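PDB 5IMU: Tat (Twin-arginine translocation) pathway signal sequence containing protein from Mycobacterium tuberculosis, which is of unknown function, its deposited C-terminal fragment joining an alpha/beta/alpha sandwich to a bundle of alpha helices. Local coordinates for residues L128-A131 and V132-D136; A160-L163 and H164-T168; V170-S173 and V174-Y178. One frame throughout, in Å; residues are numbered along the deposited sequence.

Contact 1 (L128-A131 and V132-D136); sequences LVEA and VRRRD
E130 leaves the backbone with an unusual first torsion (chi1 -97°) and bends at chi2, which lays its carboxylate beside the guanidinium of R133. R133 runs out extended and then turns at chi3 (73°) to present its side edge. The motif is an i to i+3 salt bridge on the last turn of helix 124-133, in the helical bundle of the DUF5631 region. The grip is two-pronged. NE of R133 bonds OE1 of E130 at 2.7 Å, and NH2 of R133 bonds OE2 of E130 at 2.8 Å. OE2 uses its syn lone pair; OE1 is met on its syn side but out of the carboxylate plane. The two flat groups are not coplanar; their planes stand 32° apart. Two bonds, one to each oxygen, restrict rotation of the carboxylate. CG of R134 lies over one face of the R133 guanidinium, near its rim.

The turn itself is closed by i to i+4 bonds from V132 N to L128 O, R133 N to V129 O and R134 N to E130 O. On another side of the turn, L128 and V132 lie side by side and point the same way. CD2 of L128 rests 3.9 Å from CG2 of V132. V132 also packs on A146 of helix 140-151, L128 on L198 of helix 183-199. The helical turns thus have a charged outer side and an apolar side against the bundle. R135 leads away, to D188 and the carbonyl of T184. R134 does not touch the carboxylate with its charged end. A water bridges them instead, donating to E130 OE2 at 2.7 Å and accepting from R134 NH1 at 2.9 Å.

Contact 2 (A160-L163 and H164-T168); sequences AELL and HGCIT
A160 meets H164 through the backbone: N of H164 bonds O of A160 at 3.0 Å. This is the i to i+4 pattern of an alpha-helix, here in the first half of helix 157-177, part of the helical bundle. E161 follows with its carbonyl, which takes N of G165 at 2.9 Å. L162 bonds C166 in the same way and adds a side-chain touch. Its CD1 lies 4.0 Å from SG of C166. The sulfur is placed by chi1 -71°, beside its own backbone N, which turns it back along the helix toward L162. Both side chains also pack on I141 of helix 140-151.

L163 accepts N of I167 at 2.9 Å. The side chains of L163 and I167 meet at a slant, with CG of L163 4.1 Å from CD1 of I167. CG1 of I167 also packs over O of L163, at 3.4 Å. Both residues are buried, and both pack against helix 183-199, L163 on I195 and I167 on L192; L163 also reaches I145 of helix 140-151. The H164 ring is directed to helix 183-199 as well, where its ND1 hydrogen-bonds OE1 of E196.

Main-chain bonds hold the turns together, while the L162-C166 and L163-I167 side-chain contacts are apolar. A polar tie to helix 183-199 is the H164 to E196 bond, which would probably favour a fixed ring orientation.

Contact 3 (V170-S173 and V174-Y178); sequences VKES and VLKAY
V170-A177 form the last turns of helix 157-177, Y178 follows, and regular i to i+4 bonds join the two segments. N of V174 bonds O of V170 and N of L175 bonds O of K171, both nearly straight. The bond from A177 N to S173 O is longer, 3.2 Å, and more bent, 141° at the hydrogen. Y178 is the first residue to leave helical geometry, yet its N still bonds O of V174 at 2.9 Å. This is the C-terminal end of an alpha-helix in the bundle.

V170 and V174 lie side by side, pointing the same way, with CG2 of V170 4.1 Å from CG2 of V174. A chi1 of 163° sets CG1 of V174 anti to N and leaves CG2 beside it, facing the preceding turn where V170 sits. L175 crosses K171: CD1 of L175 touches CG of K171 at 4.0 Å, and CG of L175 lies over the carbonyl oxygen of K171.

The charged groups follow. K171 bends at chi3 and chi4, and its NZ reaches OE2 of its neighbour E172 at 3.0 Å, on the anti side and out of the carboxylate plane. OE2 also has a salt bridge to R30. K176 crosses E172 from the next turn. Its CE meets OE1 of E172 at 3.7 Å, while NZ stays 4.3 Å from OE1, too far for a salt bridge.

The valine side packs on helix 183-199, V170 on W189 and V174 on both A185 and W189. L175 rests on E28, R30 and I31, between helix 6-27 and strand 33-37. Beyond the helix, Y178 OH bonds D49, just after strand 44-48, and N of S32.

All three contacts are local and lie in the DUF5631 range. Contacts 2 and 3 adjoin on helix 157-177, with centres 15 Å apart. Contact 1 sits at the C-terminal end of helix 124-133 and runs into the turn after it. Its centre is 18 Å from that of contact 2 and 22 Å from that of contact 3, and about 9 Å separates its nearest atoms from either. Helix 183-199 links them, because each contact packs side chains on it. Helix 140-151 is shared by contacts 1 and 2. Contact 3 instead reaches toward the sheet region. The potassium ion, at T44, N64 and T66, belongs to that strand-bearing part. None of the three contacts includes a potassium ligand.

Contact 1 (L128-A131 and V132-D136)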
loop_
_atom_site.group_PDB
_atom_site.type_symbol
_atom_site.label_atom_id
_atom_site.label_comp_id
_atom_site.label_asym_id
_atom_site.label_seq_id
_atom_site.Cartn_x
_atom_site.Cartn_y
_atom_site.Cartn_z
ATOM N N LEU A 128 4.461 14.125 11.585
ATOM C CA LEU A 128 4.021 12.859 12.164
ATOM C C LEU A 128 3.567 13.044 13.607
ATOM O O LEU A 128 2.550 12.476 14.021
ATOM C CB LEU A 128 5.144 11.820 12.075
ATOM C CG LEU A 128 4.884 10.355 12.457
ATOM C CD1 LEU A 128 5.906 9.462 11.771
ATOM C CD2 LEU A 128 4.930 10.121 13.965
ATOM N N VAL A 129 4.313 13.828 14.387
ATOM C CA VAL A 129 3.969 14.022 15.794
ATOM C C VAL A 129 2.635 14.748 15.922
ATOM O O VAL A 129 1.820 14.431 16.798
ATOM C CB VAL A 129 5.102 14.771 16.518
ATOM C CG1 VAL A 129 4.699 15.109 17.947
ATOM C CG2 VAL A 129 6.371 13.935 16.505
ATOM N N GLU A 130 2.388 15.731 15.049
ATOM C CA GLU A 130 1.098 16.416 15.048
ATOM C C GLU A 130 -0.031 15.463 14.685
ATOM O O GLU A 130 -1.102 15.492 15.303
ATOM C CB GLU A 130 1.124 17.600 14.078
ATOM C CG GLU A 130 1.405 18.948 14.727
ATOM C CD GLU A 130 0.388 19.303 15.794
ATOM O OE1 GLU A 130 0.743 19.269 16.992
ATOM O OE2 GLU A 130 -0.770 19.604 15.434
ATOM N N ALA A 131 0.189 14.610 13.681
ATOM C CA ALA A 131 -0.843 13.659 13.281
ATOM C C ALA A 131 -1.204 12.723 14.425
ATOM O O ALA A 131 -2.383 12.420 14.643
ATOM C CB ALA A 131 -0.383 12.864 12.060
ATOM N N VAL A 132 -0.199 12.254 15.167
ATOM C CA VAL A 132 -0.463 11.390 16.312
ATOM C C VAL A 132 -1.208 12.155 17.398
ATOM O O VAL A 132 -2.142 11.631 18.016
ATOM C CB VAL A 132 0.855 10.791 16.838
ATOM C CG1 VAL A 132 0.628 10.070 18.161
ATOM C CG2 VAL A 132 1.453 9.840 15.812
ATOM N N ARG A 133 -0.818 13.410 17.641
ATOM C CA ARG A 133 -1.455 14.193 18.697
ATOM C C ARG A 133 -2.951 14.351 18.452
ATOM O O ARG A 133 -3.755 14.258 19.386
ATOM C CB ARG A 133 -0.791 15.569 18.814
ATOM C CG ARG A 133 -1.434 16.460 19.868
ATOM C CD ARG A 133 -0.790 17.838 19.937
ATOM N NE ARG A 133 -1.137 18.674 18.789
ATOM C CZ ARG A 133 -2.275 19.352 18.673
ATOM N NH1 ARG A 133 -3.189 19.292 19.631
ATOM N NH2 ARG A 133 -2.502 20.090 17.593
ATOM N N ARG A 134 -3.344 14.570 17.200
ATOM C CA ARG A 134 -4.717 14.933 16.877
ATOM C C ARG A 134 -5.617 13.733 16.593
ATOM O O ARG A 134 -6.797 13.929 16.283
ATOM C CB ARG A 134 -4.730 15.889 15.675
ATOM C CG ARG A 134 -4.067 17.237 15.960
ATOM C CD ARG A 134 -4.057 18.156 14.740
ATOM N NE ARG A 134 -5.401 18.463 14.261
ATOM C CZ ARG A 134 -5.668 19.329 13.289
ATOM N NH1 ARG A 134 -4.680 19.983 12.690
ATOM N NH2 ARG A 134 -6.923 19.546 12.914
ATOM N N ARG A 135 -5.109 12.506 16.705
ATOM C CA ARG A 135 -5.865 11.302 16.363
ATOM C C ARG A 135 -6.266 10.580 17.643
ATOM O O ARG A 135 -5.420 9.974 18.309
ATOM C CB ARG A 135 -5.047 10.382 15.461
ATOM C CG ARG A 135 -5.853 9.252 14.853
ATOM C CD ARG A 135 -6.852 9.789 13.846
ATOM N NE ARG A 135 -7.229 8.776 12.868
ATOM C CZ ARG A 135 -7.653 9.049 11.639
ATOM N NH1 ARG A 135 -7.743 10.307 11.231
ATOM N NH2 ARG A 135 -7.973 8.063 10.813
ATOM N N ASP A 136 -7.562 10.613 17.967
ATOM C CA ASP A 136 -8.020 10.062 19.239
ATOM C C ASP A 136 -8.025 8.536 19.240
ATOM O O ASP A 136 -7.942 7.922 20.310
ATOM C CB ASP A 136 -9.421 10.590 19.559
ATOM C CG ASP A 136 -9.777 10.455 21.030
ATOM O OD1 ASP A 136 -8.926 10.783 21.881
ATOM O OD2 ASP A 136 -10.908 10.015 21.336
HETATM O O HOH W 1 -1.843 19.714 12.967
#

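Contact 2 (A160-L163 and H164-T168)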
loop_
_atom_site.group_PDB
_atom_site.type_symbol
_atom_site.label_atom_id
_atom_site.label_comp_id
_atom_site.label_asym_id
_atom_site.label_seq_id
_atom_site.Cartn_x
_atom_site.Cartn_y
_atom_site.Cartn_z
ATOM N N ALA A 160 8.381 -2.527 20.087
ATOM C CA ALA A 160 8.262 -2.931 18.690
ATOM C C ALA A 160 7.268 -4.075 18.535
ATOM O O ALA A 160 6.498 -4.114 17.567
ATOM C CB ALA A 160 9.631 -3.330 18.136
ATOM N N GLU A 161 7.267 -5.014 19.484
ATOM C CA GLU A 161 6.335 -6.136 19.425
ATOM C C GLU A 161 4.893 -5.659 19.549
ATOM O O GLU A 161 4.012 -6.109 18.805
ATOM C CB GLU A 161 6.666 -7.145 20.525
ATOM C CG GLU A 161 7.969 -7.893 20.306
ATOM C CD GLU A 161 8.410 -8.668 21.532
ATOM O OE1 GLU A 161 8.017 -8.286 22.655
ATOM O OE2 GLU A 161 9.149 -9.663 21.379
ATOM N N LEU A 162 4.633 -4.745 20.487
ATOM C CA LEU A 162 3.280 -4.221 20.654
ATOM C C LEU A 162 2.847 -3.423 19.431
ATOM O O LEU A 162 1.704 -3.547 18.975
ATOM C CB LEU A 162 3.203 -3.360 21.917
ATOM C CG LEU A 162 1.868 -2.673 22.210
ATOM C CD1 LEU A 162 0.728 -3.679 22.237
ATOM C CD2 LEU A 162 1.950 -1.915 23.526
ATOM N N LEU A 163 3.747 -2.599 18.888
ATOM C CA LEU A 163 3.424 -1.835 17.687
ATOM C C LEU A 163 3.019 -2.759 16.545
ATOM O O LEU A 163 2.004 -2.530 15.875
ATOM C CB LEU A 163 4.616 -0.968 17.280
ATOM C CG LEU A 163 4.494 -0.244 15.937
ATOM C CD1 LEU A 163 3.336 0.747 15.947
ATOM C CD2 LEU A 163 5.797 0.455 15.583
ATOM N N HIS A 164 3.797 -3.817 16.311
ATOM C CA HIS A 164 3.456 -4.734 15.231
ATOM C C HIS A 164 2.155 -5.468 15.524
ATOM O O HIS A 164 1.366 -5.733 14.610
ATOM C CB HIS A 164 4.580 -5.737 14.985
ATOM C CG HIS A 164 4.428 -6.481 13.695
ATOM N ND1 HIS A 164 4.704 -5.906 12.473
ATOM C CD2 HIS A 164 3.990 -7.735 13.431
ATOM C CE1 HIS A 164 4.464 -6.782 11.513
ATOM N NE2 HIS A 164 4.028 -7.899 12.068
ATOM N N GLY A 165 1.916 -5.809 16.793
ATOM C CA GLY A 165 0.655 -6.438 17.148
ATOM C C GLY A 165 -0.535 -5.541 16.868
ATOM O O GLY A 165 -1.598 -6.011 16.455
ATOM N N CYS A 166 -0.371 -4.233 17.078
ATOM C CA CYS A 166 -1.454 -3.302 16.787
ATOM C C CYS A 166 -1.626 -3.088 15.287
ATOM O O CYS A 166 -2.752 -2.876 14.822
ATOM C CB CYS A 166 -1.208 -1.969 17.493
ATOM S SG CYS A 166 -1.419 -2.043 19.289
ATOM N N ILE A 167 -0.533 -3.133 14.523
ATOM C CA ILE A 167 -0.640 -3.045 13.067
ATOM C C ILE A 167 -1.407 -4.243 12.522
ATOM O O ILE A 167 -2.310 -4.100 11.688
ATOM C CB ILE A 167 0.755 -2.929 12.429
ATOM C CG1 ILE A 167 1.369 -1.562 12.729
ATOM C CG2 ILE A 167 0.676 -3.167 10.928
ATOM C CD1 ILE A 167 2.831 -1.454 12.361
ATOM N N THR A 168 -1.060 -5.446 12.990
ATOM C CA THR A 168 -1.758 -6.647 12.545
ATOM C C THR A 168 -3.238 -6.588 12.902
ATOM O O THR A 168 -4.091 -7.042 12.128
ATOM C CB THR A 168 -1.105 -7.886 13.165
ATOM O OG1 THR A 168 0.277 -7.936 12.789
ATOM C CG2 THR A 168 -1.799 -9.156 12.691
#

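Contact 3 (V170-S173 and V174-Y178)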
loop_
_atom_site.group_PDB
_atom_site.type_symbol
_atom_site.label_atom_id
_atom_site.label_comp_id
_atom_site.label_asym_id
_atom_site.label_seq_id
_atom_site.Cartn_x
_atom_site.Cartn_y
_atom_site.Cartn_z
ATOM N N VAL A 170 -5.277 -3.831 13.358
ATOM C CA VAL A 170 -6.053 -2.915 12.527
ATOM C C VAL A 170 -6.122 -3.427 11.094
ATOM O O VAL A 170 -7.125 -3.214 10.399
ATOM C CB VAL A 170 -5.488 -1.482 12.593
ATOM C CG1 VAL A 170 -4.076 -1.422 12.034
ATOM C CG2 VAL A 170 -6.399 -0.524 11.840
ATOM N N LYS A 171 -5.075 -4.118 10.631
ATOM C CA LYS A 171 -5.137 -4.768 9.326
ATOM C C LYS A 171 -6.322 -5.720 9.254
ATOM O O LYS A 171 -7.094 -5.702 8.288
ATOM C CB LYS A 171 -3.836 -5.521 9.044
ATOM C CG LYS A 171 -3.948 -6.525 7.895
ATOM C CD LYS A 171 -2.602 -7.159 7.555
ATOM C CE LYS A 171 -2.130 -8.127 8.632
ATOM N NZ LYS A 171 -2.633 -9.512 8.404
ATOM N N GLU A 172 -6.483 -6.558 10.279
ATOM C CA GLU A 172 -7.576 -7.525 10.280
ATOM C C GLU A 172 -8.924 -6.844 10.476
ATOM O O GLU A 172 -9.923 -7.256 9.877
ATOM C CB GLU A 172 -7.333 -8.578 11.360
ATOM C CG GLU A 172 -6.162 -9.485 11.040
ATOM C CD GLU A 172 -6.341 -10.189 9.709
ATOM O OE1 GLU A 172 -7.279 -11.005 9.593
ATOM O OE2 GLU A 172 -5.566 -9.910 8.769
ATOM N N SER A 173 -8.976 -5.807 11.314
ATOM C CA SER A 173 -10.213 -5.048 11.470
ATOM C C SER A 173 -10.664 -4.460 10.139
ATOM O O SER A 173 -11.834 -4.573 9.757
ATOM C CB SER A 173 -10.024 -3.943 12.509
ATOM O OG SER A 173 -11.203 -3.168 12.650
ATOM N N VAL A 174 -9.735 -3.847 9.404
ATOM C CA VAL A 174 -10.089 -3.176 8.157
ATOM C C VAL A 174 -10.473 -4.191 7.088
ATOM O O VAL A 174 -11.505 -4.053 6.421
ATOM C CB VAL A 174 -8.931 -2.278 7.689
ATOM C CG1 VAL A 174 -9.101 -1.910 6.224
ATOM C CG2 VAL A 174 -8.860 -1.026 8.541
ATOM N N LEU A 175 -9.649 -5.225 6.905
ATOM C CA LEU A 175 -9.880 -6.159 5.810
ATOM C C LEU A 175 -11.102 -7.038 6.040
ATOM O O LEU A 175 -11.684 -7.529 5.068
ATOM C CB LEU A 175 -8.636 -7.018 5.578
ATOM C CG LEU A 175 -7.431 -6.186 5.136
ATOM C CD1 LEU A 175 -6.283 -7.069 4.700
ATOM C CD2 LEU A 175 -7.826 -5.216 4.031
ATOM N N LYS A 176 -11.513 -7.237 7.292
ATOM C CA LYS A 176 -12.757 -7.951 7.545
ATOM C C LYS A 176 -13.975 -7.063 7.314
ATOM O O LYS A 176 -15.049 -7.569 6.967
ATOM C CB LYS A 176 -12.761 -8.513 8.969
ATOM C CG LYS A 176 -11.806 -9.691 9.165
ATOM C CD LYS A 176 -11.659 -10.063 10.636
ATOM C CE LYS A 176 -10.750 -11.273 10.822
ATOM N NZ LYS A 176 -11.316 -12.505 10.203
ATOM N N ALA A 177 -13.829 -5.747 7.488
ATOM C CA ALA A 177 -14.938 -4.834 7.236
ATOM C C ALA A 177 -15.065 -4.483 5.759
ATOM O O ALA A 177 -16.152 -4.099 5.311
ATOM C CB ALA A 177 -14.772 -3.562 8.068
ATOM N N TYR A 178 -13.975 -4.601 5.003
ATOM C CA TYR A 178 -13.961 -4.376 3.557
ATOM C C TYR A 178 -15.084 -5.163 2.876
ATOM O O TYR A 178 -15.334 -6.316 3.227
ATOM C CB TYR A 178 -12.587 -4.775 2.996
ATOM C CG TYR A 178 -12.391 -4.621 1.498
ATOM C CD1 TYR A 178 -12.805 -5.612 0.616
ATOM C CD2 TYR A 178 -11.751 -3.503 0.973
ATOM C CE1 TYR A 178 -12.614 -5.483 -0.746
ATOM C CE2 TYR A 178 -11.554 -3.366 -0.392
ATOM C CZ TYR A 178 -11.987 -4.360 -1.246
ATOM O OH TYR A 178 -11.793 -4.232 -2.604
#